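Local coordinates for protein D-xylonate dehydratase (Caulobacter crescentus, PDB 5OYN) that catalyses the dehydration of D-xylonate, and also of D-gluconate, using a [2Fe-2S] cluster and Mg(2+), in a pathway of D-xylose degradation, at residues I59-S64 and I72-V77; S64-C69 and V96-E101; N113-G118 and T141-M146. All coordinates share one frame; numbering follows the deposited sequence.

The three contacts show how the parallel beta-sheet of an alpha/beta domain can carry a metal centre on its loops. Contact 1 ties strand 56-61 to the start of helix 73-87, and contact 2 joins the loops that follow strands 56-61 and 90-95. The two share Ser64, and their centres lie about 10 Å apart. Contact 2 holds the metals directly: Cys69 binds the cluster, and Glu101 binds Mg(2+). Contact 3 pairs two helices across the sheet from helix 73-87, touching contact 2 through His97 NE2 and Leu114 CD2 (3.7 Å). The Ala143 side chain is still about 13 Å from either bound group.

Contact 1: residues I59-S64 and I72-V77; sequences IAQTGS and IHLDLV
The beta-alpha-beta unit made by strand 56-61, helix 73-87 and strand 90-95 is fastened here at its passage from strand to helix, where one glutamine links the strand end to the beginning of the helix. Gln61 leaves the strand with CG anti to the backbone N (chi1 178°) and then bends at chi2 (62°), so that its amide lies between its own loop and the helix. Gln61 NE2 donates to His73 O at 2.9 Å, with a nearly straight N-H...O angle of 165°. The oxygen lies close to the plane of the amide, whereas the donor stands above the plane of the His73 carbonyl. That carbonyl is gripped twice, since Val77 N, four residues on, also bonds to it at 3.0 Å. On the other branch, Gln61 OE1 receives Gly63 N at 3.0 Å, which pins the loop just past the strand and helps to fix the rotation of the amide. Leu74 CD2 covers the same amide, 3.6 Å from Gln61 NE2, while farther along Ile59 CG2 meets Val77 CG2 obliquely at 4.1 Å. Neighbouring strands complete the arrangement: Gln61 NE2 has a second partner in Glu93 of strand 90-95, and on strand 130-135 His73 NE2 bonds to Thr135 O, and the hydroxyls of Thr62 and Thr134 are hydrogen-bonded to each other.

Contact 2: residues S64-C69 and V96-E101; sequences SDISPC and VHPIFE. With MG (magnesium ion), chain E; FES (Fe2/s2 (inorganic) cluster), chain F.
Two irregular loops at the C-terminal ends of neighbouring parallel strands pack together in this buried contact, aromatic ring against proline and hydroxyl against carbonyl. Phe100, its CG anti to the backbone N (chi1 175°), offers one ring face to Pro68 in a CH-pi contact: Pro68 CD sits 3.8 Å from the ring centroid, almost on the ring normal, and Pro68 CG reaches Phe100 CZ at 3.6 Å. Beside it, Ser67 OG donates to Ile99 O at 2.9 Å, approaching from above the carbonyl plane. A type I turn from Ser64 to Ser67, closed by Ser67 N to Ser64 O, brings Ile66 CG2 against Pro98 CB at 3.6 Å. Farther along, Cys69 SG approaches the ring obliquely and binds FE1 of the cluster at 2.3 Å; cluster atom S1 lies at the ring edge, 4.0 Å from Phe100 CE1. The next residue, Glu101, binds Mg(2+) through OE1 at 2.1 Å. A second subunit adds the Phe40 ring, edge-to-face with Phe100. With Cys137 and Cys210 completing the cluster's cysteine ligands and Asp138 and Glu472 also binding Mg(2+), the loops form part of the site of an IlvD/Edd dehydratase that holds the [2Fe-2S] cluster and Mg(2+).

Contact 3: residues N113-G118 and T141-M146; sequences NLSYLG and TPAGIM
Met146 O has two hydroxyl partners, a hydrogen bond from Thr149 and a weak one from Thr150, and the edge of the Tyr116 ring lies against it, with Tyr116 CE1 at 3.4 Å. This is helix-helix packing on one side of the four-stranded parallel sheet: the segments of helices 109-125 and 141-151 run roughly in the same direction, crossing at -31° with their axes 8.4 Å apart. The close approach falls at Ala143, whose CA is 5.0 Å from Tyr116 CA, with its CB against Ser115 OG. Tyr116 leaves its helix with CG anti to the backbone N (chi1 161°), which lays the ring along helix 141-151 with the carbonyls of Ala143 and Met146 both near its plane. Its side chain crosses that of Met146 at about a right angle, Tyr116 CD1 touching Met146 CB at 3.6 Å, and its hydroxyl is hydrogen-bonded to Thr150 OG1. Helix 289-299 packs over the same site through Ala295 and His299, while Asn113 ND2 bonds to Gly580 O. Bending at chi3 (45°), the Met146 side chain brings its terminal methyl against two residues of helix 109-125, with CE 4.0 Å from Tyr116 CG and 3.6 Å from Asn113 OD1.

Contact 1: residues I59-S64 and I72-V77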
loop_
_atom_site.group_PDB
_atom_site.type_symbol
_atom_site.label_atom_id
_atom_site.label_comp_id
_atom_site.label_asym_id
_atom_site.label_seq_id
_atom_site.Cartn_x
_atom_site.Cartn_y
_atom_site.Cartn_z
ATOM N N ILE A 59 -2.879 1.418 -17.046
ATOM C CA ILE A 59 -2.922 2.653 -16.267
ATOM C C ILE A 59 -1.487 3.168 -16.230
ATOM O O ILE A 59 -0.611 2.531 -15.633
ATOM C CB ILE A 59 -3.489 2.441 -14.846
ATOM C CG1 ILE A 59 -4.858 1.767 -14.902
ATOM C CG2 ILE A 59 -3.672 3.760 -14.108
ATOM C CD1 ILE A 59 -5.410 1.428 -13.538
ATOM N N ALA A 60 -1.229 4.293 -16.894
ATOM C CA ALA A 60 0.135 4.823 -16.950
ATOM C C ALA A 60 0.355 5.690 -15.716
ATOM O O ALA A 60 -0.070 6.850 -15.667
ATOM C CB ALA A 60 0.388 5.584 -18.242
ATOM N N GLN A 61 1.014 5.102 -14.713
ATOM C CA GLN A 61 1.237 5.735 -13.420
ATOM C C GLN A 61 2.352 6.761 -13.510
ATOM O O GLN A 61 3.463 6.451 -13.949
ATOM C CB GLN A 61 1.599 4.684 -12.377
ATOM C CG GLN A 61 1.896 5.269 -11.016
ATOM C CD GLN A 61 0.697 5.986 -10.431
ATOM O OE1 GLN A 61 0.487 7.167 -10.695
ATOM N NE2 GLN A 61 -0.109 5.267 -9.647
ATOM N N THR A 62 2.071 7.978 -13.063
ATOM C CA THR A 62 3.084 9.017 -13.066
ATOM C C THR A 62 3.506 9.450 -11.674
ATOM O O THR A 62 4.530 10.132 -11.539
ATOM C CB THR A 62 2.593 10.236 -13.854
ATOM O OG1 THR A 62 1.349 10.702 -13.305
ATOM C CG2 THR A 62 2.435 9.869 -15.341
ATOM N N GLY A 63 2.766 9.054 -10.641
ATOM C CA GLY A 63 3.100 9.464 -9.292
ATOM C C GLY A 63 4.229 8.627 -8.729
ATOM O O GLY A 63 4.346 7.438 -9.014
ATOM N N SER A 64 5.078 9.279 -7.931
ATOM C CA SER A 64 6.114 8.613 -7.146
ATOM C C SER A 64 6.682 9.622 -6.156
ATOM O O SER A 64 6.361 10.814 -6.204
ATOM C CB SER A 64 7.225 8.048 -8.022
ATOM O OG SER A 64 8.076 9.096 -8.432
ATOM N N ILE A 72 -0.335 11.849 -5.853
ATOM C CA ILE A 72 -1.714 11.536 -5.473
ATOM C C ILE A 72 -2.267 10.372 -6.293
ATOM O O ILE A 72 -3.190 9.671 -5.855
ATOM C CB ILE A 72 -2.619 12.790 -5.597
ATOM C CG1 ILE A 72 -4.014 12.503 -5.041
ATOM C CG2 ILE A 72 -2.722 13.271 -7.042
ATOM C CD1 ILE A 72 -4.165 12.830 -3.590
ATOM N N HIS A 73 -1.707 10.128 -7.474
ATOM C CA HIS A 73 -2.144 8.979 -8.243
ATOM C C HIS A 73 -1.731 7.659 -7.610
ATOM O O HIS A 73 -2.192 6.614 -8.064
ATOM C CB HIS A 73 -1.609 9.074 -9.668
ATOM C CG HIS A 73 -2.247 10.158 -10.479
ATOM N ND1 HIS A 73 -3.525 10.053 -10.981
ATOM C CD2 HIS A 73 -1.787 11.371 -10.868
ATOM C CE1 HIS A 73 -3.823 11.149 -11.656
ATOM N NE2 HIS A 73 -2.785 11.967 -11.601
ATOM N N LEU A 74 -0.885 7.665 -6.580
ATOM C CA LEU A 74 -0.609 6.408 -5.889
ATOM C C LEU A 74 -1.812 5.956 -5.072
ATOM O O LEU A 74 -2.080 4.752 -4.981
ATOM C CB LEU A 74 0.631 6.549 -5.008
ATOM C CG LEU A 74 1.933 6.725 -5.801
ATOM C CD1 LEU A 74 3.143 6.855 -4.882
ATOM C CD2 LEU A 74 2.129 5.590 -6.804
ATOM N N ASP A 75 -2.568 6.899 -4.500
ATOM C CA ASP A 75 -3.814 6.547 -3.831
ATOM C C ASP A 75 -4.998 6.492 -4.793
ATOM O O ASP A 75 -5.888 5.650 -4.607
ATOM C CB ASP A 75 -4.095 7.525 -2.677
ATOM C CG ASP A 75 -5.142 6.984 -1.666
ATOM O OD1 ASP A 75 -4.811 6.832 -0.449
ATOM O OD2 ASP A 75 -6.302 6.734 -2.086
ATOM N N LEU A 76 -5.022 7.328 -5.847
ATOM C CA LEU A 76 -6.169 7.306 -6.753
ATOM C C LEU A 76 -6.165 6.099 -7.666
ATOM O O LEU A 76 -7.230 5.724 -8.168
ATOM C CB LEU A 76 -6.224 8.543 -7.635
ATOM C CG LEU A 76 -6.359 9.924 -7.035
ATOM C CD1 LEU A 76 -6.236 10.915 -8.191
ATOM C CD2 LEU A 76 -7.680 10.050 -6.325
ATOM N N VAL A 77 -4.997 5.503 -7.919
ATOM C CA VAL A 77 -4.934 4.379 -8.843
ATOM C C VAL A 77 -5.896 3.284 -8.416
ATOM O O VAL A 77 -6.479 2.605 -9.265
ATOM C CB VAL A 77 -3.491 3.854 -8.955
ATOM C CG1 VAL A 77 -3.034 3.200 -7.635
ATOM C CG2 VAL A 77 -3.380 2.890 -10.120
#

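Contact 2: residues S64-C69 and V96-E101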
loop_
_atom_site.group_PDB
_atom_site.type_symbol
_atom_site.label_atom_id
_atom_site.label_comp_id
_atom_site.label_asym_id
_atom_site.label_seq_id
_atom_site.Cartn_x
_atom_site.Cartn_y
_atom_site.Cartn_z
ATOM N N SER A 64 5.078 9.279 -7.931
ATOM C CA SER A 64 6.114 8.613 -7.146
ATOM C C SER A 64 6.682 9.622 -6.156
ATOM O O SER A 64 6.361 10.814 -6.204
ATOM C CB SER A 64 7.225 8.048 -8.022
ATOM O OG SER A 64 8.076 9.096 -8.432
ATOM N N ASP A 65 7.541 9.116 -5.257
ATOM C CA ASP A 65 8.245 9.973 -4.305
ATOM C C ASP A 65 9.016 11.087 -5.006
ATOM O O ASP A 65 9.144 12.185 -4.460
ATOM C CB ASP A 65 9.214 9.147 -3.449
ATOM C CG ASP A 65 8.505 8.201 -2.482
ATOM O OD1 ASP A 65 7.278 8.349 -2.264
ATOM O OD2 ASP A 65 9.186 7.302 -1.928
ATOM N N ILE A 66 9.552 10.816 -6.203
ATOM C CA ILE A 66 10.296 11.812 -6.972
ATOM C C ILE A 66 9.390 12.793 -7.695
ATOM O O ILE A 66 9.875 13.820 -8.193
ATOM C CB ILE A 66 11.211 11.133 -8.012
ATOM C CG1 ILE A 66 12.550 11.856 -8.133
ATOM C CG2 ILE A 66 10.554 11.064 -9.380
ATOM C CD1 ILE A 66 13.489 11.524 -7.010
ATOM N N SER A 67 8.091 12.500 -7.776
ATOM C CA SER A 67 7.132 13.312 -8.525
ATOM C C SER A 67 5.991 13.712 -7.603
ATOM O O SER A 67 4.869 13.213 -7.731
ATOM C CB SER A 67 6.609 12.548 -9.743
ATOM O OG SER A 67 6.135 13.442 -10.742
ATOM N N PRO A 68 6.241 14.624 -6.664
ATOM C CA PRO A 68 5.196 14.978 -5.688
ATOM C C PRO A 68 3.915 15.545 -6.290
ATOM O O PRO A 68 2.841 15.357 -5.708
ATOM C CB PRO A 68 5.903 16.005 -4.794
ATOM C CG PRO A 68 7.111 16.428 -5.557
ATOM C CD PRO A 68 7.527 15.257 -6.341
ATOM N N CYS A 69 3.986 16.242 -7.428
ATOM C CA CYS A 69 2.778 16.792 -8.039
ATOM C C CYS A 69 1.838 15.718 -8.556
ATOM O O CYS A 69 0.634 15.977 -8.676
ATOM C CB CYS A 69 3.141 17.712 -9.190
ATOM S SG CYS A 69 4.364 18.914 -8.749
ATOM N N VAL A 96 5.928 5.246 -16.109
ATOM C CA VAL A 96 6.600 5.933 -17.194
ATOM C C VAL A 96 7.814 6.655 -16.624
ATOM O O VAL A 96 8.034 6.684 -15.416
ATOM C CB VAL A 96 5.670 6.920 -17.934
ATOM C CG1 VAL A 96 4.633 6.158 -18.723
ATOM C CG2 VAL A 96 5.002 7.863 -16.950
ATOM N N HIS A 97 8.607 7.228 -17.513
ATOM C CA HIS A 97 9.720 8.056 -17.090
ATOM C C HIS A 97 9.198 9.160 -16.169
ATOM O O HIS A 97 8.190 9.802 -16.493
ATOM C CB HIS A 97 10.415 8.630 -18.323
ATOM C CG HIS A 97 11.599 9.482 -18.010
ATOM N ND1 HIS A 97 12.739 8.983 -17.419
ATOM C CD2 HIS A 97 11.816 10.806 -18.196
ATOM C CE1 HIS A 97 13.611 9.963 -17.259
ATOM N NE2 HIS A 97 13.075 11.079 -17.720
ATOM N N PRO A 98 9.801 9.364 -15.000
ATOM C CA PRO A 98 9.288 10.374 -14.068
ATOM C C PRO A 98 9.658 11.776 -14.496
ATOM O O PRO A 98 10.688 12.009 -15.130
ATOM C CB PRO A 98 9.979 10.014 -12.746
ATOM C CG PRO A 98 11.251 9.395 -13.160
ATOM C CD PRO A 98 10.894 8.584 -14.396
ATOM N N ILE A 99 8.792 12.721 -14.138
ATOM C CA ILE A 99 8.987 14.127 -14.485
ATOM C C ILE A 99 8.517 14.992 -13.321
ATOM O O ILE A 99 7.337 14.958 -12.949
ATOM C CB ILE A 99 8.243 14.535 -15.765
ATOM C CG1 ILE A 99 8.533 13.557 -16.923
ATOM C CG2 ILE A 99 8.587 15.983 -16.107
ATOM C CD1 ILE A 99 8.002 14.012 -18.290
ATOM N N PHE A 100 9.436 15.770 -12.754
ATOM C CA PHE A 100 9.165 16.691 -11.655
ATOM C C PHE A 100 9.790 18.010 -12.082
ATOM O O PHE A 100 11.011 18.171 -12.006
ATOM C CB PHE A 100 9.746 16.179 -10.339
ATOM C CG PHE A 100 9.600 17.135 -9.178
ATOM C CD1 PHE A 100 8.609 18.114 -9.170
ATOM C CD2 PHE A 100 10.455 17.040 -8.078
ATOM C CE1 PHE A 100 8.484 18.991 -8.106
ATOM C CE2 PHE A 100 10.334 17.919 -7.003
ATOM C CZ PHE A 100 9.346 18.901 -7.023
ATOM N N GLU A 101 8.947 18.948 -12.515
ATOM C CA GLU A 101 9.442 20.174 -13.132
ATOM C C GLU A 101 10.299 21.004 -12.173
ATOM O O GLU A 101 11.299 21.605 -12.589
ATOM C CB GLU A 101 8.264 20.995 -13.658
ATOM C CG GLU A 101 8.650 22.383 -14.145
ATOM C CD GLU A 101 8.708 22.476 -15.669
ATOM O OE1 GLU A 101 8.704 23.629 -16.182
ATOM O OE2 GLU A 101 8.748 21.405 -16.340
HETATM MG MG MG E . 6.785 24.395 -15.944
HETATM FE FE1 FES F . 4.801 19.868 -10.798
HETATM FE FE2 FES F . 4.673 22.916 -10.920
HETATM S S1 FES F . 6.077 21.482 -10.005
HETATM S S2 FES F . 3.186 21.311 -11.199
HETATM O O HOH W 1 5.337 25.941 -15.497
#

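Contact 3: residues N113-G118 and T141-M146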
loop_
_atom_site.group_PDB
_atom_site.type_symbol
_atom_site.label_atom_id
_atom_site.label_comp_id
_atom_site.label_asym_id
_atom_site.label_seq_id
_atom_site.Cartn_x
_atom_site.Cartn_y
_atom_site.Cartn_z
ATOM N N ASN A 113 9.732 14.442 -24.217
ATOM C CA ASN A 113 9.914 13.591 -25.383
ATOM C C ASN A 113 10.459 12.224 -24.985
ATOM O O ASN A 113 10.046 11.200 -25.544
ATOM C CB ASN A 113 10.824 14.292 -26.397
ATOM C CG ASN A 113 10.113 15.445 -27.136
ATOM O OD1 ASN A 113 8.887 15.454 -27.278
ATOM N ND2 ASN A 113 10.889 16.411 -27.609
ATOM N N LEU A 114 11.362 12.189 -23.997
ATOM C CA LEU A 114 11.893 10.918 -23.504
ATOM C C LEU A 114 10.797 10.062 -22.881
ATOM O O LEU A 114 10.745 8.849 -23.098
ATOM C CB LEU A 114 13.017 11.176 -22.501
ATOM C CG LEU A 114 13.634 9.957 -21.808
ATOM C CD1 LEU A 114 14.115 8.915 -22.794
ATOM C CD2 LEU A 114 14.769 10.384 -20.887
ATOM N N SER A 115 9.916 10.671 -22.094
ATOM C CA SER A 115 8.784 9.928 -21.561
ATOM C C SER A 115 7.866 9.471 -22.689
ATOM O O SER A 115 7.362 8.342 -22.675
ATOM C CB SER A 115 8.044 10.799 -20.543
ATOM O OG SER A 115 6.918 10.152 -19.986
ATOM N N TYR A 116 7.662 10.332 -23.689
ATOM C CA TYR A 116 6.859 9.982 -24.858
ATOM C C TYR A 116 7.345 8.684 -25.497
ATOM O O TYR A 116 6.561 7.756 -25.727
ATOM C CB TYR A 116 6.906 11.132 -25.873
ATOM C CG TYR A 116 6.500 10.729 -27.278
ATOM C CD1 TYR A 116 5.156 10.604 -27.623
ATOM C CD2 TYR A 116 7.456 10.466 -28.258
ATOM C CE1 TYR A 116 4.776 10.222 -28.902
ATOM C CE2 TYR A 116 7.084 10.076 -29.544
ATOM C CZ TYR A 116 5.745 9.960 -29.856
ATOM O OH TYR A 116 5.362 9.583 -31.122
ATOM N N LEU A 117 8.647 8.607 -25.795
ATOM C CA LEU A 117 9.212 7.426 -26.443
ATOM C C LEU A 117 8.869 6.171 -25.676
ATOM O O LEU A 117 8.369 5.196 -26.245
ATOM C CB LEU A 117 10.731 7.560 -26.558
ATOM C CG LEU A 117 11.228 8.667 -27.489
ATOM C CD1 LEU A 117 12.700 9.005 -27.250
ATOM C CD2 LEU A 117 10.968 8.264 -28.934
ATOM N N GLY A 118 9.133 6.186 -24.368
ATOM C CA GLY A 118 8.931 5.001 -23.557
ATOM C C GLY A 118 7.477 4.616 -23.419
ATOM O O GLY A 118 7.157 3.429 -23.314
ATOM N N THR A 141 1.011 15.663 -18.950
ATOM C CA THR A 141 -0.197 15.660 -19.772
ATOM C C THR A 141 0.132 15.584 -21.261
ATOM O O THR A 141 -0.346 14.648 -21.930
ATOM C CB THR A 141 -1.065 16.873 -19.423
ATOM O OG1 THR A 141 -1.062 17.073 -18.001
ATOM C CG2 THR A 141 -2.486 16.670 -19.901
ATOM N N PRO A 142 0.945 16.496 -21.841
ATOM C CA PRO A 142 1.298 16.333 -23.265
ATOM C C PRO A 142 2.066 15.054 -23.549
ATOM O O PRO A 142 1.727 14.326 -24.489
ATOM C CB PRO A 142 2.134 17.589 -23.564
ATOM C CG PRO A 142 2.635 18.051 -22.253
ATOM C CD PRO A 142 1.539 17.730 -21.289
ATOM N N ALA A 143 3.086 14.747 -22.745
ATOM C CA ALA A 143 3.821 13.500 -22.924
ATOM C C ALA A 143 2.883 12.301 -22.988
ATOM O O ALA A 143 3.065 11.406 -23.820
ATOM C CB ALA A 143 4.840 13.327 -21.799
ATOM N N GLY A 144 1.861 12.272 -22.131
ATOM C CA GLY A 144 0.930 11.154 -22.161
ATOM C C GLY A 144 0.075 11.152 -23.417
ATOM O O GLY A 144 0.006 10.152 -24.139
ATOM N N ILE A 145 -0.572 12.282 -23.707
ATOM C CA ILE A 145 -1.453 12.356 -24.869
ATOM C C ILE A 145 -0.678 12.125 -26.162
ATOM O O ILE A 145 -1.113 11.359 -27.033
ATOM C CB ILE A 145 -2.201 13.696 -24.879
ATOM C CG1 ILE A 145 -3.045 13.788 -23.602
ATOM C CG2 ILE A 145 -3.033 13.812 -26.139
ATOM C CD1 ILE A 145 -3.804 15.057 -23.465
ATOM N N MET A 146 0.491 12.753 -26.299
ATOM C CA MET A 146 1.333 12.501 -27.467
ATOM C C MET A 146 1.547 11.004 -27.691
ATOM O O MET A 146 1.346 10.491 -28.797
ATOM C CB MET A 146 2.673 13.215 -27.308
ATOM C CG MET A 146 2.583 14.701 -27.557
ATOM S SD MET A 146 3.993 15.620 -26.909
ATOM C CE MET A 146 5.377 14.613 -27.441
#